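Local coordinates for M152 protein (Murid herpesvirus 1, PDB 4G59) that probably acts as an MHC class I-like viral immunoevasin that binds RAE-1 ligands of NKG2D and interferes with surface display of host recognition molecules, at residues Met178-Pro181 and Arg182-Glu185; Thr203-Pro206 and Leu207-Ile211; Ile252-Pro255 and Thr256-Ala260. All coordinates share one frame; numbering follows the deposited sequence.

Contact 1: residues Met178-Pro181 and Arg182-Glu185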
ATOM      1  N   MET B 178     -21.309 -10.632  10.399  1.00 32.52           N
ATOM      2  CA  MET B 178     -20.773  -9.818  11.499  1.00 31.70           C
ATOM      3  C   MET B 178     -20.936  -8.364  11.171  1.00 30.00           C
ATOM      4  O   MET B 178     -20.767  -7.510  12.034  1.00 36.94           O
ATOM      5  CB  MET B 178     -19.284 -10.069  11.726  1.00 33.49           C
ATOM      6  CG  MET B 178     -18.891 -11.473  12.074  1.00 40.24           C
ATOM      7  SD  MET B 178     -17.186 -11.525  12.651  1.00 46.83           S
ATOM      8  CE  MET B 178     -16.392 -10.357  11.556  1.00 40.87           C
ATOM      9  N   ASP B 179     -21.238  -8.088   9.907  1.00 32.12           N
ATOM     10  CA  ASP B 179     -21.225  -6.724   9.402  1.00 34.49           C
ATOM     11  C   ASP B 179     -22.367  -5.889   9.966  1.00 38.23           C
ATOM     12  O   ASP B 179     -23.526  -6.026   9.580  1.00 40.44           O
ATOM     13  CB  ASP B 179     -21.257  -6.718   7.867  1.00 34.73           C
ATOM     14  CG  ASP B 179     -21.598  -5.363   7.290  1.00 34.28           C
ATOM     15  OD1 ASP B 179     -21.089  -4.336   7.785  1.00 34.46           O
ATOM     16  OD2 ASP B 179     -22.376  -5.340   6.323  1.00 41.85           O
ATOM     17  N   ASN B 180     -22.003  -5.001  10.871  1.00 41.68           N
ATOM     18  CA  ASN B 180     -22.942  -4.142  11.531  1.00 38.62           C
ATOM     19  C   ASN B 180     -22.300  -2.778  11.709  1.00 36.47           C
ATOM     20  O   ASN B 180     -21.412  -2.626  12.535  1.00 35.74           O
ATOM     21  CB  ASN B 180     -23.295  -4.743  12.887  1.00 37.89           C
ATOM     22  CG  ASN B 180     -24.340  -3.938  13.623  1.00 42.10           C
ATOM     23  OD1 ASN B 180     -24.452  -2.714  13.450  1.00 40.39           O
ATOM     24  ND2 ASN B 180     -25.114  -4.617  14.455  1.00 44.63           N
ATOM     25  N   PRO B 181     -22.789  -1.772  10.966  1.00 36.73           N
ATOM     26  CA  PRO B 181     -22.219  -0.417  10.978  1.00 31.80           C
ATOM     27  C   PRO B 181     -22.168   0.168  12.387  1.00 36.01           C
ATOM     28  O   PRO B 181     -21.350   1.055  12.635  1.00 34.87           O
ATOM     29  CB  PRO B 181     -23.222   0.412  10.156  1.00 33.21           C
ATOM     30  CG  PRO B 181     -24.158  -0.556   9.515  1.00 35.43           C
ATOM     31  CD  PRO B 181     -24.100  -1.833  10.296  1.00 32.71           C
ATOM     32  N   ARG B 182     -23.052  -0.293  13.278  1.00 33.26           N
ATOM     33  CA  ARG B 182     -23.101   0.248  14.636  1.00 37.58           C
ATOM     34  C   ARG B 182     -22.030  -0.364  15.523  1.00 36.93           C
ATOM     35  O   ARG B 182     -21.765   0.152  16.599  1.00 37.53           O
ATOM     36  CB  ARG B 182     -24.507   0.108  15.262  1.00 32.16           C
ATOM     37  CG  ARG B 182     -25.570   0.772  14.395  1.00 37.09           C
ATOM     38  CD  ARG B 182     -26.997   0.685  14.920  1.00 36.78           C
ATOM     39  NE  ARG B 182     -27.807   1.655  14.177  1.00 34.70           N
ATOM     40  CZ  ARG B 182     -28.247   1.462  12.939  1.00 34.72           C
ATOM     41  NH1 ARG B 182     -27.984   0.321  12.297  1.00 32.59           N
ATOM     42  NH2 ARG B 182     -28.955   2.412  12.345  1.00 38.47           N
ATOM     43  N   HIS B 183     -21.394  -1.439  15.064  1.00 32.70           N
ATOM     44  CA  HIS B 183     -20.348  -2.062  15.871  1.00 37.25           C
ATOM     45  C   HIS B 183     -18.979  -1.440  15.611  1.00 32.25           C
ATOM     46  O   HIS B 183     -18.036  -1.673  16.361  1.00 32.15           O
ATOM     47  CB  HIS B 183     -20.304  -3.577  15.661  1.00 38.11           C
ATOM     48  CG  HIS B 183     -21.492  -4.297  16.208  1.00 43.03           C
ATOM     49  ND1 HIS B 183     -21.440  -5.605  16.634  1.00 50.41           N
ATOM     50  CD2 HIS B 183     -22.773  -3.892  16.390  1.00 43.70           C
ATOM     51  CE1 HIS B 183     -22.639  -5.978  17.053  1.00 46.59           C
ATOM     52  NE2 HIS B 183     -23.464  -4.957  16.911  1.00 48.17           N
ATOM     53  N   ASN B 184     -18.876  -0.647  14.550  1.00 29.06           N
ATOM     54  CA  ASN B 184     -17.612  -0.040  14.194  1.00 30.59           C
ATOM     55  C   ASN B 184     -17.388   1.233  15.010  1.00 31.78           C
ATOM     56  O   ASN B 184     -18.338   1.802  15.548  1.00 27.93           O
ATOM     57  CB  ASN B 184     -17.621   0.272  12.700  1.00 26.30           C
ATOM     58  CG  ASN B 184     -17.857  -0.976  11.821  1.00 25.18           C
ATOM     59  OD1 ASN B 184     -17.535  -2.098  12.207  1.00 28.20           O
ATOM     60  ND2 ASN B 184     -18.400  -0.748  10.615  1.00 24.16           N
ATOM     61  N   GLU B 185     -16.142   1.688  15.110  1.00 31.96           N
ATOM     62  CA  GLU B 185     -15.876   2.948  15.821  1.00 33.39           C
ATOM     63  C   GLU B 185     -15.458   4.043  14.840  1.00 31.99           C
ATOM     64  O   GLU B 185     -14.560   3.840  14.012  1.00 28.94           O
ATOM     65  CB  GLU B 185     -14.790   2.772  16.892  1.00 36.14           C
ATOM     66  CG  GLU B 185     -14.233   4.079  17.495  1.00 34.52           C
ATOM     67  CD  GLU B 185     -12.953   3.856  18.314  1.00 44.00           C
ATOM     68  OE1 GLU B 185     -13.005   3.177  19.366  1.00 50.79           O
ATOM     69  OE2 GLU B 185     -11.891   4.364  17.898  1.00 47.37           O
TER
HETATM   70  O   HOH W   1     -18.846  -3.230   9.040  1.00 32.38           O
HETATM   71  O   HOH W   2     -19.152  -4.439  11.770  1.00 26.86           O
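An Asx-Pro turn, built on Asn180 and Pro181, reverses the chain in the link between helix 161-178 and strand 185-191. Asn180 closes it twice. Its side-chain OD1 accepts the backbone N-H of Arg182 at 2.8 Å, and its backbone O takes the N-H of His183, also at 2.8 Å. The second bond closes a type I beta turn over Pro181 and Arg182. With chi1 at -177°, CG stands opposite the backbone N, which swings OD1 round to the Arg182 amide and leaves ND2 beside the rim of the His183 imidazole, near CD2 and NE2. The amide and ring planes are only 28° apart and stacked, offset toward that rim. Asn180 CB sits over the ring face, 3.9 Å from its centroid, a CH-pi contact. Although Asn180 ND2 comes within 3.0 Å of His183 NE2, the angle is poor for a hydrogen bond, and the overlap with the ring is made by CB. Two waters bridge the loop on the Asn184 side. One donates to Asp179 OD1 at 2.8 Å and accepts from Asn184 ND2 at 3.0 Å. The other accepts from Asn180 N at 3.0 Å and can donate to Asn184 OD1, which also bonds Thr203 OG1. Asp179, the first residue past the helix, pairs through OD2 with Arg14 in a salt bridge. Pro181 packs on Ile9 and Trp258, facing inward, while Arg182 and His183 lie at the surface. The whole is a proline-containing Asx turn superposed on a type I beta turn, here joining the last helix of the MHC-like platform to the first strand of the sheet formed by 185-191, 196-203, 231-238 and 220-225.

Contact 2: residues Thr203-Pro206 and Leu207-Ile211. With NAG (2-acetamido-2-deoxy-beta-D-glucopyranose), chain F.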
ATOM      1  N   THR B 203     -12.749  -1.281  12.538  1.00 34.33           N
ATOM      2  CA  THR B 203     -13.733  -2.334  12.358  1.00 29.81           C
ATOM      3  C   THR B 203     -13.041  -3.688  12.340  1.00 30.15           C
ATOM      4  O   THR B 203     -11.821  -3.760  12.145  1.00 30.94           O
ATOM      5  CB  THR B 203     -14.511  -2.109  11.039  1.00 29.56           C
ATOM      6  OG1 THR B 203     -15.629  -3.006  10.958  1.00 27.41           O
ATOM      7  CG2 THR B 203     -13.585  -2.272   9.788  1.00 29.84           C
ATOM      8  N   GLN B 204     -13.811  -4.755  12.543  1.00 32.89           N
ATOM      9  CA  GLN B 204     -13.275  -6.121  12.516  1.00 33.69           C
ATOM     10  C   GLN B 204     -13.888  -6.935  11.380  1.00 34.67           C
ATOM     11  O   GLN B 204     -13.873  -8.172  11.389  1.00 36.04           O
ATOM     12  CB  GLN B 204     -13.564  -6.814  13.841  1.00 29.82           C
ATOM     13  CG  GLN B 204     -12.853  -6.189  15.053  1.00 35.76           C
ATOM     14  CD  GLN B 204     -13.235  -6.880  16.365  1.00 46.47           C
ATOM     15  OE1 GLN B 204     -13.834  -7.959  16.361  1.00 54.19           O
ATOM     16  NE2 GLN B 204     -12.894  -6.256  17.486  1.00 48.41           N
ATOM     17  N   VAL B 205     -14.444  -6.219  10.412  1.00 32.95           N
ATOM     18  CA  VAL B 205     -15.185  -6.819   9.321  1.00 30.18           C
ATOM     19  C   VAL B 205     -14.531  -6.407   8.007  1.00 31.10           C
ATOM     20  O   VAL B 205     -14.662  -5.263   7.577  1.00 32.03           O
ATOM     21  CB  VAL B 205     -16.635  -6.357   9.354  1.00 34.85           C
ATOM     22  CG1 VAL B 205     -17.402  -6.860   8.123  1.00 31.12           C
ATOM     23  CG2 VAL B 205     -17.288  -6.849  10.629  1.00 27.96           C
ATOM     24  N   PRO B 206     -13.816  -7.346   7.371  1.00 33.07           N
ATOM     25  CA  PRO B 206     -12.991  -7.012   6.203  1.00 30.90           C
ATOM     26  C   PRO B 206     -13.768  -6.792   4.907  1.00 32.27           C
ATOM     27  O   PRO B 206     -13.680  -7.612   3.977  1.00 34.11           O
ATOM     28  CB  PRO B 206     -12.081  -8.243   6.053  1.00 29.17           C
ATOM     29  CG  PRO B 206     -12.891  -9.408   6.698  1.00 32.17           C
ATOM     30  CD  PRO B 206     -13.604  -8.735   7.848  1.00 32.36           C
ATOM     31  N   LEU B 207     -14.471  -5.677   4.803  1.00 29.17           N
ATOM     32  CA  LEU B 207     -15.137  -5.355   3.537  1.00 30.96           C
ATOM     33  C   LEU B 207     -14.373  -4.291   2.754  1.00 30.57           C
ATOM     34  O   LEU B 207     -13.572  -3.530   3.324  1.00 28.92           O
ATOM     35  CB  LEU B 207     -16.586  -4.915   3.777  1.00 28.43           C
ATOM     36  CG  LEU B 207     -17.510  -6.018   4.282  1.00 27.55           C
ATOM     37  CD1 LEU B 207     -18.778  -5.455   4.923  1.00 25.50           C
ATOM     38  CD2 LEU B 207     -17.841  -6.973   3.111  1.00 24.85           C
ATOM     39  N   ALA B 208     -14.605  -4.239   1.443  1.00 29.75           N
ATOM     40  CA  ALA B 208     -13.969  -3.203   0.627  1.00 30.49           C
ATOM     41  C   ALA B 208     -14.689  -1.873   0.780  1.00 25.86           C
ATOM     42  O   ALA B 208     -15.403  -1.440  -0.108  1.00 31.45           O
ATOM     43  CB  ALA B 208     -13.894  -3.607  -0.829  1.00 19.70           C
ATOM     44  N   TYR B 209     -14.491  -1.224   1.916  1.00 26.84           N
ATOM     45  CA  TYR B 209     -15.157   0.033   2.182  1.00 31.60           C
ATOM     46  C   TYR B 209     -14.623   1.136   1.289  1.00 35.35           C
ATOM     47  O   TYR B 209     -13.467   1.123   0.861  1.00 34.44           O
ATOM     48  CB  TYR B 209     -14.955   0.449   3.639  1.00 30.30           C
ATOM     49  CG  TYR B 209     -15.397  -0.574   4.663  1.00 27.33           C
ATOM     50  CD1 TYR B 209     -16.727  -0.682   5.049  1.00 30.02           C
ATOM     51  CD2 TYR B 209     -14.469  -1.405   5.275  1.00 26.21           C
ATOM     52  CE1 TYR B 209     -17.120  -1.617   6.017  1.00 29.50           C
ATOM     53  CE2 TYR B 209     -14.845  -2.331   6.229  1.00 26.70           C
ATOM     54  CZ  TYR B 209     -16.161  -2.441   6.588  1.00 30.85           C
ATOM     55  OH  TYR B 209     -16.501  -3.376   7.540  1.00 33.79           O
ATOM     56  N   ASN B 210     -15.492   2.095   1.001  1.00 34.52           N
ATOM     57  CA  ASN B 210     -15.102   3.267   0.246  1.00 31.62           C
ATOM     58  C   ASN B 210     -15.367   4.508   1.081  1.00 34.31           C
ATOM     59  O   ASN B 210     -16.486   4.730   1.543  1.00 36.50           O
ATOM     60  CB  ASN B 210     -15.871   3.339  -1.073  1.00 39.58           C
ATOM     61  CG  ASN B 210     -15.486   4.546  -1.906  1.00 51.87           C
ATOM     62  OD1 ASN B 210     -14.636   5.342  -1.509  1.00 64.46           O
ATOM     63  ND2 ASN B 210     -16.113   4.687  -3.068  1.00 52.36           N
ATOM     64  N   ILE B 211     -14.336   5.322   1.264  1.00 35.96           N
ATOM     65  CA  ILE B 211     -14.478   6.572   1.990  1.00 33.85           C
ATOM     66  C   ILE B 211     -14.224   7.734   1.017  1.00 37.34           C
ATOM     67  O   ILE B 211     -13.245   7.720   0.263  1.00 43.47           O
ATOM     68  CB  ILE B 211     -13.531   6.614   3.197  1.00 32.34           C
ATOM     69  CG1 ILE B 211     -13.666   7.916   3.962  1.00 29.83           C
ATOM     70  CG2 ILE B 211     -12.101   6.447   2.782  1.00 37.55           C
ATOM     71  CD1 ILE B 211     -13.159   7.779   5.412  1.00 37.72           C
TER
HETATM   72  C1  NAG F 402     -15.667   4.693  -4.387  1.00 80.95           C
HETATM   73  C2  NAG F 402     -16.547   3.655  -5.072  1.00 78.97           C
HETATM   74  C3  NAG F 402     -16.180   3.587  -6.545  1.00 81.67           C
HETATM   75  C4  NAG F 402     -16.352   4.978  -7.127  1.00 80.23           C
HETATM   76  C5  NAG F 402     -15.444   5.929  -6.359  1.00 81.30           C
HETATM   77  C6  NAG F 402     -15.511   7.338  -6.934  1.00 80.74           C
HETATM   78  C7  NAG F 402     -17.372   1.758  -3.806  1.00 79.86           C
HETATM   79  C8  NAG F 402     -17.070   0.417  -3.203  1.00 71.35           C
HETATM   80  N2  NAG F 402     -16.374   2.357  -4.449  1.00 74.92           N
HETATM   81  O3  NAG F 402     -17.029   2.681  -7.210  1.00 78.10           O
HETATM   82  O4  NAG F 402     -15.997   4.974  -8.490  1.00 77.79           O
HETATM   83  O5  NAG F 402     -15.862   5.947  -5.012  1.00 87.50           O
HETATM   84  O6  NAG F 402     -14.689   8.195  -6.173  1.00 91.72           O
HETATM   85  O7  NAG F 402     -18.492   2.254  -3.695  1.00 71.87           O
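This is a buried local contact in the connection between strands 196-203 and 210-213, the crossing from one sheet of the immunoglobulin-like domain to the other, held mainly by Val205 and Tyr209. The phenol OH of Tyr209 donates to the backbone O of Val205 at 2.6 Å, tilted 22° from the carbonyl plane. The same oxygen accepts Leu207 N at 2.8 Å, closing an inverse gamma turn centred on Pro206; a second inverse gamma turn, centred on Ala208, follows. Thr203 CG2 approaches the hydroxyl end of the Tyr209 ring obliquely, 3.8 Å from CE2, while Leu207 CB lies over one ring face near its rim. Tyr209 CG stands anti to its carbonyl carbon (chi1 -56°), which turns the ring back toward Val205. Val205 and Leu207 point the same way, with CG1 and CD1 3.8 Å apart, and both pack on Ile175 of helix 161-178. Beyond the turns, Asn210 begins the next strand and carries an N-linked sugar, its ND2 bonded to C1 of the NAG at 1.4 Å. Two donors thus satisfy one buried carbonyl, one from the backbone and one from the phenol, and the phenol bond ties the end of the Tyr209 side chain back to the Val205 backbone.

Contact 3: residues Ile252-Pro255 and Thr256-Ala260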
ATOM      1  N   ILE B 252     -18.772   7.028   4.195  1.00 35.43           N
ATOM      2  CA  ILE B 252     -18.139   5.724   4.245  1.00 32.81           C
ATOM      3  C   ILE B 252     -19.172   4.732   3.771  1.00 31.47           C
ATOM      4  O   ILE B 252     -20.247   4.627   4.358  1.00 34.81           O
ATOM      5  CB  ILE B 252     -17.743   5.375   5.675  1.00 29.43           C
ATOM      6  CG1 ILE B 252     -16.747   6.397   6.212  1.00 31.89           C
ATOM      7  CG2 ILE B 252     -17.109   4.022   5.717  1.00 26.73           C
ATOM      8  CD1 ILE B 252     -16.484   6.276   7.720  1.00 32.54           C
ATOM      9  N   SER B 253     -18.874   4.017   2.699  1.00 31.09           N
ATOM     10  CA  SER B 253     -19.860   3.118   2.134  1.00 34.17           C
ATOM     11  C   SER B 253     -19.371   1.673   2.051  1.00 34.55           C
ATOM     12  O   SER B 253     -18.199   1.407   1.801  1.00 34.19           O
ATOM     13  CB  SER B 253     -20.289   3.617   0.766  1.00 34.57           C
ATOM     14  OG  SER B 253     -19.283   3.335  -0.167  1.00 45.06           O
ATOM     15  N   SER B 254     -20.294   0.747   2.278  1.00 37.59           N
ATOM     16  CA  SER B 254     -19.988  -0.674   2.359  1.00 31.97           C
ATOM     17  C   SER B 254     -20.669  -1.411   1.217  1.00 32.50           C
ATOM     18  O   SER B 254     -21.789  -1.071   0.830  1.00 32.53           O
ATOM     19  CB  SER B 254     -20.499  -1.221   3.686  1.00 32.81           C
ATOM     20  OG  SER B 254     -20.540  -2.634   3.659  1.00 33.29           O
ATOM     21  N   PRO B 255     -19.987  -2.415   0.654  1.00 34.52           N
ATOM     22  CA  PRO B 255     -20.599  -3.138  -0.463  1.00 36.64           C
ATOM     23  C   PRO B 255     -21.877  -3.846  -0.018  1.00 38.20           C
ATOM     24  O   PRO B 255     -22.689  -4.198  -0.866  1.00 35.63           O
ATOM     25  CB  PRO B 255     -19.531  -4.183  -0.849  1.00 30.85           C
ATOM     26  CG  PRO B 255     -18.254  -3.725  -0.195  1.00 35.89           C
ATOM     27  CD  PRO B 255     -18.616  -2.873   0.969  1.00 30.57           C
ATOM     28  N   THR B 256     -22.056  -4.049   1.286  1.00 37.23           N
ATOM     29  CA  THR B 256     -23.277  -4.692   1.767  1.00 35.92           C
ATOM     30  C   THR B 256     -24.482  -3.755   1.765  1.00 36.38           C
ATOM     31  O   THR B 256     -25.595  -4.178   2.091  1.00 38.59           O
ATOM     32  CB  THR B 256     -23.096  -5.306   3.140  1.00 33.15           C
ATOM     33  OG1 THR B 256     -22.789  -4.269   4.076  1.00 35.06           O
ATOM     34  CG2 THR B 256     -21.978  -6.293   3.104  1.00 32.70           C
ATOM     35  N   GLY B 257     -24.275  -2.494   1.404  1.00 34.80           N
ATOM     36  CA  GLY B 257     -25.405  -1.636   1.085  1.00 36.61           C
ATOM     37  C   GLY B 257     -25.759  -0.547   2.070  1.00 39.24           C
ATOM     38  O   GLY B 257     -26.679   0.234   1.838  1.00 49.29           O
ATOM     39  N   TRP B 258     -25.035  -0.486   3.173  1.00 37.34           N
ATOM     40  CA  TRP B 258     -25.181   0.622   4.089  1.00 31.02           C
ATOM     41  C   TRP B 258     -24.092   1.670   3.854  1.00 33.76           C
ATOM     42  O   TRP B 258     -23.041   1.356   3.293  1.00 36.10           O
ATOM     43  CB  TRP B 258     -25.143   0.110   5.524  1.00 37.04           C
ATOM     44  CG  TRP B 258     -23.833  -0.504   5.942  1.00 33.45           C
ATOM     45  CD1 TRP B 258     -23.512  -1.836   5.949  1.00 33.08           C
ATOM     46  CD2 TRP B 258     -22.679   0.193   6.450  1.00 31.75           C
ATOM     47  NE1 TRP B 258     -22.233  -2.001   6.428  1.00 32.41           N
ATOM     48  CE2 TRP B 258     -21.703  -0.777   6.747  1.00 31.15           C
ATOM     49  CE3 TRP B 258     -22.389   1.542   6.688  1.00 31.74           C
ATOM     50  CZ2 TRP B 258     -20.444  -0.438   7.262  1.00 29.72           C
ATOM     51  CZ3 TRP B 258     -21.136   1.880   7.201  1.00 30.60           C
ATOM     52  CH2 TRP B 258     -20.182   0.893   7.484  1.00 30.13           C
ATOM     53  N   TYR B 259     -24.346   2.919   4.260  1.00 32.40           N
ATOM     54  CA  TYR B 259     -23.289   3.918   4.307  1.00 31.50           C
ATOM     55  C   TYR B 259     -23.492   4.816   5.504  1.00 36.93           C
ATOM     56  O   TYR B 259     -24.622   4.969   5.978  1.00 38.24           O
ATOM     57  CB  TYR B 259     -23.196   4.720   3.010  1.00 37.86           C
ATOM     58  CG  TYR B 259     -24.383   5.592   2.689  1.00 40.79           C
ATOM     59  CD1 TYR B 259     -24.419   6.927   3.080  1.00 42.23           C
ATOM     60  CD2 TYR B 259     -25.457   5.093   1.960  1.00 40.92           C
ATOM     61  CE1 TYR B 259     -25.500   7.737   2.765  1.00 47.16           C
ATOM     62  CE2 TYR B 259     -26.543   5.895   1.646  1.00 45.38           C
ATOM     63  CZ  TYR B 259     -26.559   7.212   2.051  1.00 50.50           C
ATOM     64  OH  TYR B 259     -27.641   7.997   1.734  1.00 65.70           O
ATOM     65  N   ALA B 260     -22.401   5.401   6.005  1.00 35.60           N
ATOM     66  CA  ALA B 260     -22.479   6.291   7.155  1.00 31.90           C
ATOM     67  C   ALA B 260     -21.889   7.646   6.807  1.00 40.66           C
ATOM     68  O   ALA B 260     -20.884   7.738   6.096  1.00 40.00           O
ATOM     69  CB  ALA B 260     -21.752   5.696   8.340  1.00 34.70           C
TER
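Ile252 and Ala260 form a hydrogen-bonded antiparallel pair in the beta hairpin of strands 250-253 and 258-264, with Ile252 N to Ala260 O at 2.9 Å and Ala260 N to Ile252 O at 2.8 Å. Ser253 and Tyr259, the adjoining non-hydrogen-bonded pair, put their CB atoms 3.8 Å apart on the other face of the sheet. The strands are joined by a type I turn with a G1 beta bulge: Gly257 N reaches Ser254 O at 2.9 Å and Ser254 N reaches Trp258 O at 3.0 Å. Gly257 takes up positive phi (108°), where a CB would press on the preceding carbonyl oxygen. Inside the turn, Ser254 OG donates to Thr256 OG1 at 2.8 Å; chi1 of Ser254, 165°, sends OG toward the threonine while CB settles on the indole of Trp258. Asp179, from the loop after helix 161-178, bonds this cluster, one carboxylate oxygen to Thr256 OG1 and the other to Trp258 NE1, consistent with holding the indole in place. Farther out, the Trp258 ring packs against Pro181, Tyr186 and Tyr209, and the Tyr259 ring stacks on Phe10 of strand 5-11. Ser253 touches the sugar on Asn210. At the centre, Ser254 CB stands over the five-membered ring of Trp258, 3.5 Å from its centroid and 22° off the ring normal.

In the fold
Contacts 1, 2 and 3 follow one another in series along the chain, with no nesting or crossing. Contact 1 closes the loop leaving helix 161-178 and entering strand 185-191; contact 2 closes the passage from strand 196-203 to 210-213; contact 3 turns the hairpin 250-253/258-264. All three converge at the end of the immunoglobulin-like domain facing the platform helix, their centres about 9 to 11 Å apart. Asn184 meets Thr203, joining contacts 1 and 2, and Asp179 joins contacts 1 and 3. Between contacts 2 and 3, Asn210 O bonds Ser253 N across neighbouring strands, while the Tyr209 and Trp258 rings pack between the two sheets.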